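Local coordinates for protein Thiosulfate:glutathione sulfurtransferase (Homo sapiens, PDB 6BEV) that transfers sulfur from thiosulfate to glutathione, producing the S-sulfanylglutathione that is a central intermediate of hydrogen sulfide metabolism, at residues A[55-60]-A[128-133]; A[63-68]-A[102-107]. One frame throughout, in Å; residues are numbered along the deposited sequence. Where two conformers were deposited one is given.

Contact 1: residues A[55-60]-A[128-133]; sequences GTIPGA and REWLEK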
loop_
_atom_site.group_PDB
_atom_site.type_symbol
_atom_site.label_atom_id
_atom_site.label_comp_id
_atom_site.label_asym_id
_atom_site.label_seq_id
_atom_site.Cartn_x
_atom_site.Cartn_y
_atom_site.Cartn_z
ATOM N N GLY A 55 10.806 2.372 -10.044
ATOM C CA GLY A 55 10.030 1.219 -10.410
ATOM C C GLY A 55 9.234 0.767 -9.218
ATOM O O GLY A 55 9.732 0.775 -8.091
ATOM N N THR A 56 8.008 0.345 -9.475
ATOM C CA THR A 56 7.093 -0.066 -8.425
ATOM C C THR A 56 6.206 -1.176 -8.973
ATOM O O THR A 56 6.337 -1.593 -10.127
ATOM C CB THR A 56 6.293 1.146 -7.922
ATOM O OG1 THR A 56 5.553 0.793 -6.752
ATOM C CG2 THR A 56 5.308 1.667 -8.980
ATOM N N ILE A 57 5.331 -1.687 -8.123
ATOM C CA ILE A 57 4.297 -2.602 -8.602
ATOM C C ILE A 57 3.294 -1.793 -9.414
ATOM O O ILE A 57 2.822 -0.737 -8.942
ATOM C CB ILE A 57 3.626 -3.325 -7.428
ATOM C CG1 ILE A 57 4.672 -4.140 -6.645
ATOM C CG2 ILE A 57 2.500 -4.208 -7.911
ATOM C CD1 ILE A 57 4.153 -4.915 -5.445
ATOM N N PRO A 58 2.956 -2.225 -10.628
ATOM C CA PRO A 58 2.058 -1.431 -11.470
ATOM C C PRO A 58 0.806 -1.021 -10.720
ATOM O O PRO A 58 0.173 -1.835 -10.042
ATOM C CB PRO A 58 1.751 -2.384 -12.628
ATOM C CG PRO A 58 3.017 -3.166 -12.779
ATOM C CD PRO A 58 3.466 -3.407 -11.347
ATOM N N GLY A 59 0.474 0.267 -10.812
ATOM C CA GLY A 59 -0.701 0.812 -10.179
ATOM C C GLY A 59 -0.496 1.322 -8.769
ATOM O O GLY A 59 -1.401 1.956 -8.218
ATOM N N ALA A 60 0.655 1.087 -8.164
ATOM C CA ALA A 60 0.830 1.457 -6.767
ATOM C C ALA A 60 0.997 2.958 -6.590
ATOM O O ALA A 60 1.702 3.619 -7.350
ATOM C CB ALA A 60 2.065 0.759 -6.210
ATOM N N ARG A 128 10.651 -7.220 -3.946
ATOM C CA ARG A 128 11.628 -8.173 -4.472
ATOM C C ARG A 128 10.963 -9.479 -4.891
ATOM O O ARG A 128 11.327 -10.050 -5.918
ATOM C CB ARG A 128 12.768 -8.428 -3.492
ATOM C CG ARG A 128 13.759 -7.296 -3.365
ATOM C CD ARG A 128 14.753 -7.611 -2.270
ATOM N NE ARG A 128 15.600 -6.475 -1.932
ATOM C CZ ARG A 128 16.205 -6.332 -0.761
ATOM N NH1 ARG A 128 16.036 -7.237 0.200
ATOM N NH2 ARG A 128 16.954 -5.262 -0.535
ATOM N N GLU A 129 9.969 -9.963 -4.124
ATOM C CA GLU A 129 9.243 -11.156 -4.558
ATOM C C GLU A 129 8.442 -10.867 -5.807
ATOM O O GLU A 129 8.409 -11.696 -6.723
ATOM C CB GLU A 129 8.310 -11.704 -3.481
ATOM C CG GLU A 129 7.492 -12.921 -3.984
ATOM C CD GLU A 129 6.554 -13.472 -2.936
ATOM O OE1 GLU A 129 5.449 -12.904 -2.750
ATOM O OE2 GLU A 129 6.922 -14.475 -2.288
ATOM N N TRP A 130 7.796 -9.702 -5.863
ATOM C CA TRP A 130 7.068 -9.329 -7.062
ATOM C C TRP A 130 7.965 -9.470 -8.290
ATOM O O TRP A 130 7.564 -10.013 -9.321
ATOM C CB TRP A 130 6.580 -7.890 -6.906
ATOM C CG TRP A 130 5.762 -7.474 -8.036
ATOM C CD1 TRP A 130 6.182 -6.849 -9.188
ATOM C CD2 TRP A 130 4.372 -7.678 -8.174
ATOM N NE1 TRP A 130 5.120 -6.660 -10.024
ATOM C CE2 TRP A 130 3.996 -7.168 -9.432
ATOM C CE3 TRP A 130 3.390 -8.232 -7.344
ATOM C CZ2 TRP A 130 2.678 -7.168 -9.870
ATOM C CZ3 TRP A 130 2.075 -8.246 -7.795
ATOM C CH2 TRP A 130 1.735 -7.720 -9.048
ATOM N N LEU A 131 9.184 -8.944 -8.195
ATOM C CA LEU A 131 10.114 -8.998 -9.316
ATOM C C LEU A 131 10.573 -10.423 -9.608
ATOM O O LEU A 131 10.809 -10.770 -10.770
ATOM C CB LEU A 131 11.333 -8.128 -9.013
ATOM C CG LEU A 131 11.094 -6.619 -8.984
ATOM C CD1 LEU A 131 12.319 -5.947 -8.411
ATOM C CD2 LEU A 131 10.773 -6.077 -10.368
ATOM N N GLU A 132 10.715 -11.238 -8.557
ATOM C CA GLU A 132 11.184 -12.616 -8.663
ATOM C C GLU A 132 10.157 -13.514 -9.333
ATOM O O GLU A 132 10.521 -14.461 -10.043
ATOM C CB GLU A 132 11.443 -13.122 -7.245
ATOM C CG GLU A 132 11.845 -14.577 -7.117
ATOM C CD GLU A 132 11.640 -15.096 -5.702
ATOM O OE1 GLU A 132 12.056 -16.241 -5.435
ATOM O OE2 GLU A 132 11.054 -14.370 -4.866
ATOM N N LYS A 133 8.875 -13.265 -9.079
ATOM C CA LYS A 133 7.796 -14.105 -9.579
ATOM C C LYS A 133 7.126 -13.535 -10.822
ATOM O O LYS A 133 6.202 -14.161 -11.353
ATOM C CB LYS A 133 6.746 -14.307 -8.484
ATOM C CG LYS A 133 7.278 -14.833 -7.162
ATOM C CD LYS A 133 7.559 -16.316 -7.162
ATOM C CE LYS A 133 7.731 -16.793 -5.720
ATOM N NZ LYS A 133 7.887 -18.260 -5.610
#
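Ile57 packs over one face of the Trp130 indole, joining the loop ahead of strand 61-62 to the C-terminal helix 126-133 of this single-domain rhodanese fold. From CB of Ile57 two branches leave toward the ring system. CG2, anti to the backbone N, sits above the six-membered ring as a CH-pi contact, 3.6 Å from its centroid and 14° off the normal. The other branch starts with CG1, which lies over the CG-CD2 bond, 3.8 Å from CG of Trp130, and ends in CD1, which overhangs the rim 3.9 Å from both CD2 and CE3 of Trp130. With CG anti to the backbone N (chi1 -176°), the indole extends toward Ile57. A leucine in place of Trp130 would probably take away the broad face on which Ile57 CG2 and CG1 rest and leave a gap beside Leu29 and Leu36 of helix 29-38, which also touch the indole. Behind Ile57 lie Phe98 and Leu43 of the central sheet. The loop turns back in a type II beta turn, closed by Ala60 N to Ile57 O at 2.9 Å. Beside the ring, Pro58 CD approaches Trp130 NE1 obliquely at 3.9 Å.

Contact 2: residues A[63-68]-A[102-107]; sequences IPVSEL and GKRGLQ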
loop_
_atom_site.group_PDB
_atom_site.type_symbol
_atom_site.label_atom_id
_atom_site.label_comp_id
_atom_site.label_asym_id
_atom_site.label_seq_id
_atom_site.Cartn_x
_atom_site.Cartn_y
_atom_site.Cartn_z
ATOM N N ILE A 63 3.242 6.374 -1.072
ATOM C CA ILE A 63 3.145 7.140 0.168
ATOM C C ILE A 63 4.248 6.615 1.065
ATOM O O ILE A 63 4.070 5.581 1.736
ATOM C CB ILE A 63 1.792 7.025 0.885
ATOM C CG1 ILE A 63 0.642 7.354 -0.059
ATOM C CG2 ILE A 63 1.807 7.953 2.088
ATOM C CD1 ILE A 63 -0.733 7.221 0.571
ATOM N N PRO A 64 5.412 7.258 1.079
ATOM C CA PRO A 64 6.493 6.784 1.951
ATOM C C PRO A 64 5.987 6.601 3.376
ATOM O O PRO A 64 5.158 7.373 3.874
ATOM C CB PRO A 64 7.524 7.912 1.863
ATOM C CG PRO A 64 7.321 8.495 0.497
ATOM C CD PRO A 64 5.822 8.433 0.285
ATOM N N VAL A 65 6.520 5.582 4.051
ATOM C CA VAL A 65 6.020 5.286 5.387
ATOM C C VAL A 65 6.158 6.493 6.314
ATOM O O VAL A 65 5.306 6.714 7.175
ATOM C CB VAL A 65 6.660 3.998 5.943
ATOM C CG1 VAL A 65 8.157 4.172 6.195
ATOM C CG2 VAL A 65 5.907 3.527 7.189
ATOM N N SER A 66 7.198 7.312 6.132
ATOM C CA SER A 66 7.375 8.504 6.955
ATOM C C SER A 66 6.316 9.573 6.703
ATOM O O SER A 66 6.163 10.481 7.529
ATOM C CB SER A 66 8.750 9.114 6.705
ATOM O OG SER A 66 8.907 9.446 5.335
ATOM N N GLU A 67 5.603 9.502 5.579
ATOM C CA GLU A 67 4.495 10.396 5.260
ATOM C C GLU A 67 3.133 9.809 5.592
ATOM O O GLU A 67 2.140 10.537 5.543
ATOM C CB GLU A 67 4.480 10.731 3.762
ATOM C CG GLU A 67 5.703 11.471 3.265
ATOM C CD GLU A 67 5.699 11.708 1.758
ATOM O OE1 GLU A 67 4.608 11.779 1.137
ATOM O OE2 GLU A 67 6.805 11.821 1.192
ATOM N N LEU A 68 3.053 8.517 5.895
ATOM C CA LEU A 68 1.762 7.831 5.880
ATOM C C LEU A 68 0.834 8.303 6.991
ATOM O O LEU A 68 -0.377 8.405 6.772
ATOM C CB LEU A 68 1.970 6.320 5.929
ATOM C CG LEU A 68 0.704 5.463 5.861
ATOM C CD1 LEU A 68 -0.095 5.704 4.592
ATOM C CD2 LEU A 68 1.069 4.017 5.959
ATOM N N GLY A 102 9.581 -6.117 3.140
ATOM C CA GLY A 102 8.532 -6.429 4.098
ATOM C C GLY A 102 8.457 -5.496 5.293
ATOM O O GLY A 102 7.365 -5.270 5.822
ATOM N N LYS A 103 9.597 -4.974 5.754
ATOM C CA LYS A 103 9.630 -4.335 7.065
ATOM C C LYS A 103 8.881 -3.010 7.088
ATOM O O LYS A 103 8.139 -2.736 8.035
ATOM C CB LYS A 103 11.070 -4.152 7.518
ATOM C CG LYS A 103 11.628 -5.425 8.111
ATOM C CD LYS A 103 12.976 -5.255 8.761
ATOM C CE LYS A 103 13.369 -6.557 9.437
ATOM N NZ LYS A 103 14.699 -6.501 10.100
ATOM N N ARG A 104 9.099 -2.144 6.087
ATOM C CA ARG A 104 8.348 -0.890 6.043
ATOM C C ARG A 104 6.885 -1.129 5.686
ATOM O O ARG A 104 6.002 -0.421 6.187
ATOM C CB ARG A 104 9.016 0.118 5.102
ATOM C CG ARG A 104 10.287 0.727 5.677
ATOM C CD ARG A 104 11.008 1.636 4.681
ATOM N NE ARG A 104 11.581 0.854 3.589
ATOM C CZ ARG A 104 12.124 1.363 2.484
ATOM N NH1 ARG A 104 12.153 2.675 2.294
ATOM N NH2 ARG A 104 12.625 0.552 1.557
ATOM N N GLY A 105 6.606 -2.128 4.850
ATOM C CA GLY A 105 5.222 -2.484 4.582
ATOM C C GLY A 105 4.490 -2.940 5.828
ATOM O O GLY A 105 3.336 -2.570 6.062
ATOM N N LEU A 106 5.168 -3.712 6.678
ATOM C CA LEU A 106 4.582 -4.114 7.953
ATOM C C LEU A 106 4.332 -2.902 8.852
ATOM O O LEU A 106 3.243 -2.744 9.425
ATOM C CB LEU A 106 5.520 -5.100 8.647
ATOM C CG LEU A 106 5.059 -5.584 10.026
ATOM C CD1 LEU A 106 3.695 -6.270 9.974
ATOM C CD2 LEU A 106 6.092 -6.524 10.634
ATOM N N GLN A 107 5.336 -2.034 8.988
ATOM C CA GLN A 107 5.175 -0.825 9.781
ATOM C C GLN A 107 3.988 -0.003 9.286
ATOM O O GLN A 107 3.193 0.506 10.086
ATOM C CB GLN A 107 6.470 -0.012 9.719
ATOM C CG GLN A 107 6.421 1.297 10.473
ATOM C CD GLN A 107 7.597 2.207 10.170
ATOM O OE1 GLN A 107 8.511 1.848 9.432
ATOM N NE2 GLN A 107 7.564 3.403 10.726
#
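Val65 pushes both of its methyl groups toward Arg104 and Gln107 of helix 103-114. Its chi1 of 67° puts CG1 in the more hindered place between the backbone N and the carbonyl carbon, and CG2 anti to the N. CG2 rests on the amide of Gln107, with CD of that residue 3.7 Å away and OE1 at 3.8 Å. CG1 lies between Gln107 OE1, at 4.0 Å, and the aliphatic part of Arg104, 4.1 Å from its CG and also from its CD. The Gln107 chain is extended and crosses the valine at about a right angle; the contact of its amide with CG2 is plain van der Waals packing. In the rhodanese fold, helix 103-114 follows the loop that carries the persulfide-forming cysteine, Cys99, and helix 65-73 begins shortly after edge strand 61-62, so the valine packs the start of helix 65-73 against helix 103-114, beside the active site. The Arg104 side chain touches Cys99 itself. It bends at chi3 (-69°), which carries the guanidinium to Glu51, where NH2 forms a salt bridge with OE1; NH2 also hydrogen-bonds Gln100 OE1. Ala108, one turn on from Arg104, and Val46 also touch the Val65 side chain.

How the contacts relate
Contacts 1 and 2 have centres 16 Å apart and do not touch, although the loop 55-60 and segment 63-68 nearly follow each other along the chain through edge strand 61-62. Contact 2 is nested within the span that contact 1 closes: the chain runs from loop 55-60 into segment 63-68, which packs on helix 103-114, before helix 126-133 comes back to the loop. Their distances to Cys99, which carries the persulfide intermediate, differ: the Arg104 side chain of contact 2, also near it in sequence, is about 4 Å from that of Cys99, whereas the Ile57 side chain of contact 1 is about 9 Å from it. Contact 2 therefore borders the catalytic loop directly, while contact 1 packs farther off.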